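Local coordinates for pseudoazurin (Blue copper protein) (Sinorhizobium meliloti, PDB 3TU6), which binds one copper ion per subunit and, as a blue copper protein of the cupredoxin family, probably carries electrons in the periplasm, at residues 18-23 with 33-38; 56-61 with 76-81. All blocks are in the same frame, centred on the assembly; numbering follows the deposited sequence.

Both interactions belong to the aromatic core of the cupredoxin barrel, and both lie close to its centre. Interaction 1 is a single buried pair of phenylalanines joining strands 19-27 and 32-36. Interaction 2 buries nearly three times the surface, sets a loop tryptophan against strand 74-79, and reaches the exterior at Glu56. Neither has a hydrogen bond between its segments, but in the second the indole N-H of Trp58 and the hydroxyl of Tyr76 find partners elsewhere. Tyr78 joins them: its CE1 lies 3.3 Å from Phe35 CE1 and 3.6 Å from Phe20 CD2. The copper ion is bound by Cys80 of interaction 2, while Phe20 of interaction 1 packs beside that site.

Interaction 1 of 2, residues 18-23 with 33-38; sequences MAFEPA and VTFVAK
Phe20 and Phe35 make the whole of this contact: CD1 of Phe20 comes to 4.2 Å from CE1 of Phe35, with no hydrogen bond between 18-23 and 33-38. The approach is lopsided. Phe20 CD1 arrives at the edge of the Phe35 ring, near its plane, whereas Phe35 CE1 meets the Phe20 ring obliquely. The ring planes stand at 74° and the centroids are 6.0 Å apart, too skewed an arrangement to count as a stack or a regular edge-to-face pair. Phenylalanine suits both places because each ring is buried and has no polar atom to satisfy.

The CB of Phe20 points toward 33-38, but that of Phe35 does not. The first torsion of Phe35 (chi1 -71°) sets CG anti to the carbonyl carbon, from where the ring brings CE1 forward, so that the two rings together fill the 8.9 Å between Phe35 CA and Phe20 CA. Val33, two residues back on the same strand, lays its CG1 over one face of the Phe35 ring, toward the rim and 4.0 Å above the plane. Both phenylalanines also meet Tyr78 edge-to-face, and Phe20 further touches the copper ligand Met88, its side chain about 6 Å from the metal, so this packing forms part of the apolar surroundings of the site.

In the backbone, Ala19 and Glu21 are hydrogen-bonded to strand 3-9, Ala23 to Ala91 of strand 89-94, and Val33 to Val68 of strand 67-69. The two rings thus meet inside the barrel, between strands 19-27 and 32-36, which lie on either side of strand 3-9 in the sheet order.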
# COMPACT_ATOMS: atom_id res chain seq x y z
N MET A 18 -4.91 6.27 11.52
CA MET A 18 -3.70 5.62 11.01
C MET A 18 -3.96 5.10 9.59
O MET A 18 -4.38 3.95 9.41
CB MET A 18 -3.23 4.48 11.93
CG MET A 18 -3.15 4.83 13.42
SD MET A 18 -2.03 6.19 13.80
CE MET A 18 -3.19 7.53 14.05
N ALA A 19 -3.71 5.94 8.59
CA ALA A 19 -4.11 5.63 7.22
C ALA A 19 -3.16 6.17 6.17
O ALA A 19 -2.60 7.26 6.32
CB ALA A 19 -5.52 6.16 6.97
N PHE A 20 -2.98 5.39 5.10
CA PHE A 20 -2.33 5.88 3.89
C PHE A 20 -3.39 6.52 3.00
O PHE A 20 -4.45 5.92 2.78
CB PHE A 20 -1.64 4.74 3.14
CG PHE A 20 -0.48 4.13 3.89
CD1 PHE A 20 0.75 4.77 3.94
CD2 PHE A 20 -0.62 2.89 4.51
CE1 PHE A 20 1.82 4.20 4.62
CE2 PHE A 20 0.45 2.32 5.19
CZ PHE A 20 1.66 2.97 5.25
N GLU A 21 -3.10 7.72 2.49
CA GLU A 21 -4.03 8.44 1.62
C GLU A 21 -3.32 8.85 0.32
O GLU A 21 -2.37 9.63 0.35
CB GLU A 21 -4.58 9.68 2.33
CG GLU A 21 -5.65 10.41 1.53
CD GLU A 21 -6.32 11.52 2.32
OE1 GLU A 21 -6.30 11.46 3.57
OE2 GLU A 21 -6.86 12.45 1.69
N PRO A 22 -3.79 8.32 -0.83
CA PRO A 22 -4.88 7.37 -1.05
C PRO A 22 -4.51 5.94 -0.64
O PRO A 22 -3.34 5.58 -0.65
CB PRO A 22 -5.12 7.45 -2.56
CG PRO A 22 -3.82 7.83 -3.11
CD PRO A 22 -3.19 8.74 -2.11
N ALA A 23 -5.52 5.15 -0.27
CA ALA A 23 -5.31 3.76 0.11
C ALA A 23 -4.93 2.89 -1.09
O ALA A 23 -4.22 1.90 -0.93
CB ALA A 23 -6.56 3.21 0.79
N VAL A 33 6.06 5.76 -6.83
CA VAL A 33 5.22 6.25 -5.74
C VAL A 33 6.12 6.70 -4.59
O VAL A 33 6.95 5.94 -4.10
CB VAL A 33 4.24 5.16 -5.24
CG1 VAL A 33 3.58 5.60 -3.94
CG2 VAL A 33 3.19 4.87 -6.30
N THR A 34 5.94 7.96 -4.17
CA THR A 34 6.71 8.53 -3.07
C THR A 34 5.82 8.66 -1.84
O THR A 34 4.71 9.20 -1.92
CB THR A 34 7.26 9.92 -3.43
OG1 THR A 34 8.09 9.81 -4.60
CG2 THR A 34 8.08 10.50 -2.28
N PHE A 35 6.30 8.16 -0.71
CA PHE A 35 5.55 8.24 0.54
C PHE A 35 5.92 9.52 1.29
O PHE A 35 7.09 9.86 1.40
CB PHE A 35 5.80 6.99 1.39
CG PHE A 35 5.17 5.77 0.82
CD1 PHE A 35 3.87 5.44 1.16
CD2 PHE A 35 5.85 4.97 -0.09
CE1 PHE A 35 3.26 4.32 0.62
CE2 PHE A 35 5.24 3.84 -0.64
CZ PHE A 35 3.94 3.52 -0.28
N VAL A 36 4.90 10.22 1.78
CA VAL A 36 5.08 11.52 2.41
C VAL A 36 4.76 11.43 3.90
O VAL A 36 3.69 10.94 4.28
CB VAL A 36 4.15 12.58 1.76
CG1 VAL A 36 4.46 13.97 2.31
CG2 VAL A 36 4.30 12.55 0.24
N ALA A 37 5.68 11.90 4.73
CA ALA A 37 5.51 11.88 6.18
C ALA A 37 4.82 13.15 6.64
O ALA A 37 5.42 13.98 7.33
CB ALA A 37 6.86 11.72 6.87
N LYS A 38 3.55 13.31 6.27
CA LYS A 38 2.77 14.49 6.66
C LYS A 38 2.56 14.50 8.17
O LYS A 38 2.69 15.55 8.81
CB LYS A 38 1.43 14.53 5.93
CG LYS A 38 0.67 15.83 6.11
CD LYS A 38 -0.36 16.05 5.01
CE LYS A 38 -1.05 17.40 5.16
NZ LYS A 38 -1.97 17.68 4.03

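Interaction 2 of 2, residues 56-61 with 76-81; sequences ETWKGK and YMYQCA. With CU (copper (II) ion), chain B.
Trp58, in a loop without regular secondary structure, drives the six-membered end of its indole between two tyrosines of strand 74-79. CZ2 packs 3.5 Å from CB of Tyr78, and CZ3 lies 3.9 Å from CD2 of Tyr76, which sits at the indole edge, in plane; to the rings of both tyrosines the indole comes obliquely. Although the CB of Trp58 does not point straight at 76-81, chi1 of 73° turns the indole that way, and its length spans most of the 9.0 Å from Trp58 CA to Tyr78 CA. Such a span suits tryptophan, the largest side chain. With an alanine here, a gap is likely to open beside Tyr76 and Tyr78, and Ser44 OG would lose its indole N-H partner.

Tyrosine fits position 76 because its ring supplies that apolar edge while its hydroxyl is hydrogen-bonded to Lys72 O. The Tyr78 ring runs on into the aromatic cluster of 18-23 and 33-38. Farther along, Cys80 SG binds copper at 2.2 Å, completing the site with His42, His83 and Met88. Gly60 O and Ala81 N each bond to the side chain of Asn43, tying both segments to the residue next to His42.

The join between loop and strand therefore rests on apolar ring contacts, with the indole N-H and Tyr76 hydroxyl satisfied elsewhere. That chemistry is consistent with an apolar interior behind the copper-binding end of the strand.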
# COMPACT_ATOMS: atom_id res chain seq x y z
N GLU A 56 10.81 -5.91 -7.06
CA GLU A 56 11.69 -5.31 -6.06
C GLU A 56 10.87 -4.92 -4.82
O GLU A 56 9.80 -4.33 -4.95
CB GLU A 56 12.40 -4.07 -6.62
CG GLU A 56 13.43 -4.38 -7.69
CD GLU A 56 14.29 -3.18 -8.04
OE1 GLU A 56 15.44 -3.39 -8.50
OE2 GLU A 56 13.83 -2.03 -7.86
N THR A 57 11.39 -5.27 -3.65
CA THR A 57 10.71 -4.98 -2.39
C THR A 57 11.26 -3.69 -1.78
O THR A 57 12.26 -3.14 -2.26
CB THR A 57 10.91 -6.12 -1.37
OG1 THR A 57 12.27 -6.16 -0.94
CG2 THR A 57 10.53 -7.46 -1.99
N TRP A 58 10.61 -3.22 -0.72
CA TRP A 58 11.09 -2.06 0.02
C TRP A 58 10.72 -2.14 1.50
O TRP A 58 9.74 -2.77 1.88
CB TRP A 58 10.56 -0.75 -0.60
CG TRP A 58 9.11 -0.48 -0.36
CD1 TRP A 58 8.57 0.21 0.69
CD2 TRP A 58 8.01 -0.86 -1.19
NE1 TRP A 58 7.20 0.27 0.56
CE2 TRP A 58 6.83 -0.38 -0.59
CE3 TRP A 58 7.91 -1.57 -2.40
CZ2 TRP A 58 5.56 -0.58 -1.14
CZ3 TRP A 58 6.65 -1.77 -2.95
CH2 TRP A 58 5.49 -1.28 -2.32
N LYS A 59 11.54 -1.48 2.32
CA LYS A 59 11.34 -1.44 3.76
C LYS A 59 11.81 -0.09 4.28
O LYS A 59 12.95 0.07 4.71
CB LYS A 59 12.10 -2.60 4.43
CG LYS A 59 11.84 -2.74 5.93
CD LYS A 59 12.63 -3.90 6.53
CE LYS A 59 12.03 -5.25 6.16
NZ LYS A 59 12.79 -6.38 6.76
N GLY A 60 10.92 0.89 4.23
CA GLY A 60 11.24 2.25 4.64
C GLY A 60 11.39 2.39 6.14
O GLY A 60 10.72 1.69 6.91
N LYS A 61 12.27 3.30 6.56
CA LYS A 61 12.43 3.61 7.98
C LYS A 61 11.31 4.54 8.43
O LYS A 61 10.57 5.07 7.60
CB LYS A 61 13.79 4.27 8.23
CG LYS A 61 15.00 3.42 7.83
CD LYS A 61 15.17 2.20 8.73
CE LYS A 61 16.42 1.41 8.37
NZ LYS A 61 16.35 0.82 7.00
N TYR A 76 0.62 -4.52 -5.26
CA TYR A 76 1.63 -4.43 -4.21
C TYR A 76 0.94 -4.08 -2.90
O TYR A 76 0.38 -2.99 -2.77
CB TYR A 76 2.66 -3.34 -4.56
CG TYR A 76 3.53 -3.66 -5.76
CD1 TYR A 76 3.02 -3.63 -7.05
CD2 TYR A 76 4.88 -3.96 -5.59
CE1 TYR A 76 3.82 -3.91 -8.15
CE2 TYR A 76 5.69 -4.24 -6.69
CZ TYR A 76 5.16 -4.21 -7.96
OH TYR A 76 5.96 -4.49 -9.04
N MET A 77 0.96 -5.00 -1.94
CA MET A 77 0.38 -4.76 -0.61
C MET A 77 1.48 -4.37 0.37
O MET A 77 2.42 -5.14 0.59
CB MET A 77 -0.34 -6.02 -0.11
CG MET A 77 -1.46 -6.51 -1.01
SD MET A 77 -2.82 -5.33 -1.22
CE MET A 77 -3.46 -5.24 0.45
N TYR A 78 1.35 -3.18 0.95
CA TYR A 78 2.35 -2.65 1.87
C TYR A 78 1.69 -2.21 3.18
O TYR A 78 0.47 -2.08 3.26
CB TYR A 78 3.10 -1.48 1.23
CG TYR A 78 2.26 -0.25 0.97
CD1 TYR A 78 2.12 0.73 1.95
CD2 TYR A 78 1.61 -0.06 -0.24
CE1 TYR A 78 1.35 1.86 1.73
CE2 TYR A 78 0.84 1.07 -0.48
CZ TYR A 78 0.71 2.03 0.51
OH TYR A 78 -0.04 3.15 0.30
N GLN A 79 2.51 -1.97 4.21
CA GLN A 79 2.01 -1.69 5.55
C GLN A 79 2.84 -0.66 6.29
O GLN A 79 3.97 -0.35 5.90
CB GLN A 79 1.99 -2.98 6.37
CG GLN A 79 3.37 -3.57 6.66
CD GLN A 79 3.32 -4.81 7.53
OE1 GLN A 79 2.48 -5.69 7.34
NE2 GLN A 79 4.23 -4.88 8.50
N CYS A 80 2.26 -0.13 7.37
CA CYS A 80 3.00 0.63 8.37
C CYS A 80 3.20 -0.29 9.57
O CYS A 80 2.23 -0.73 10.19
CB CYS A 80 2.21 1.87 8.80
SG CYS A 80 2.94 2.76 10.19
N ALA A 81 4.46 -0.59 9.90
CA ALA A 81 4.77 -1.56 10.95
C ALA A 81 4.18 -1.18 12.32
O ALA A 81 3.56 -2.02 12.97
CB ALA A 81 6.29 -1.77 11.06
CU CU B . 1.49 4.36 10.75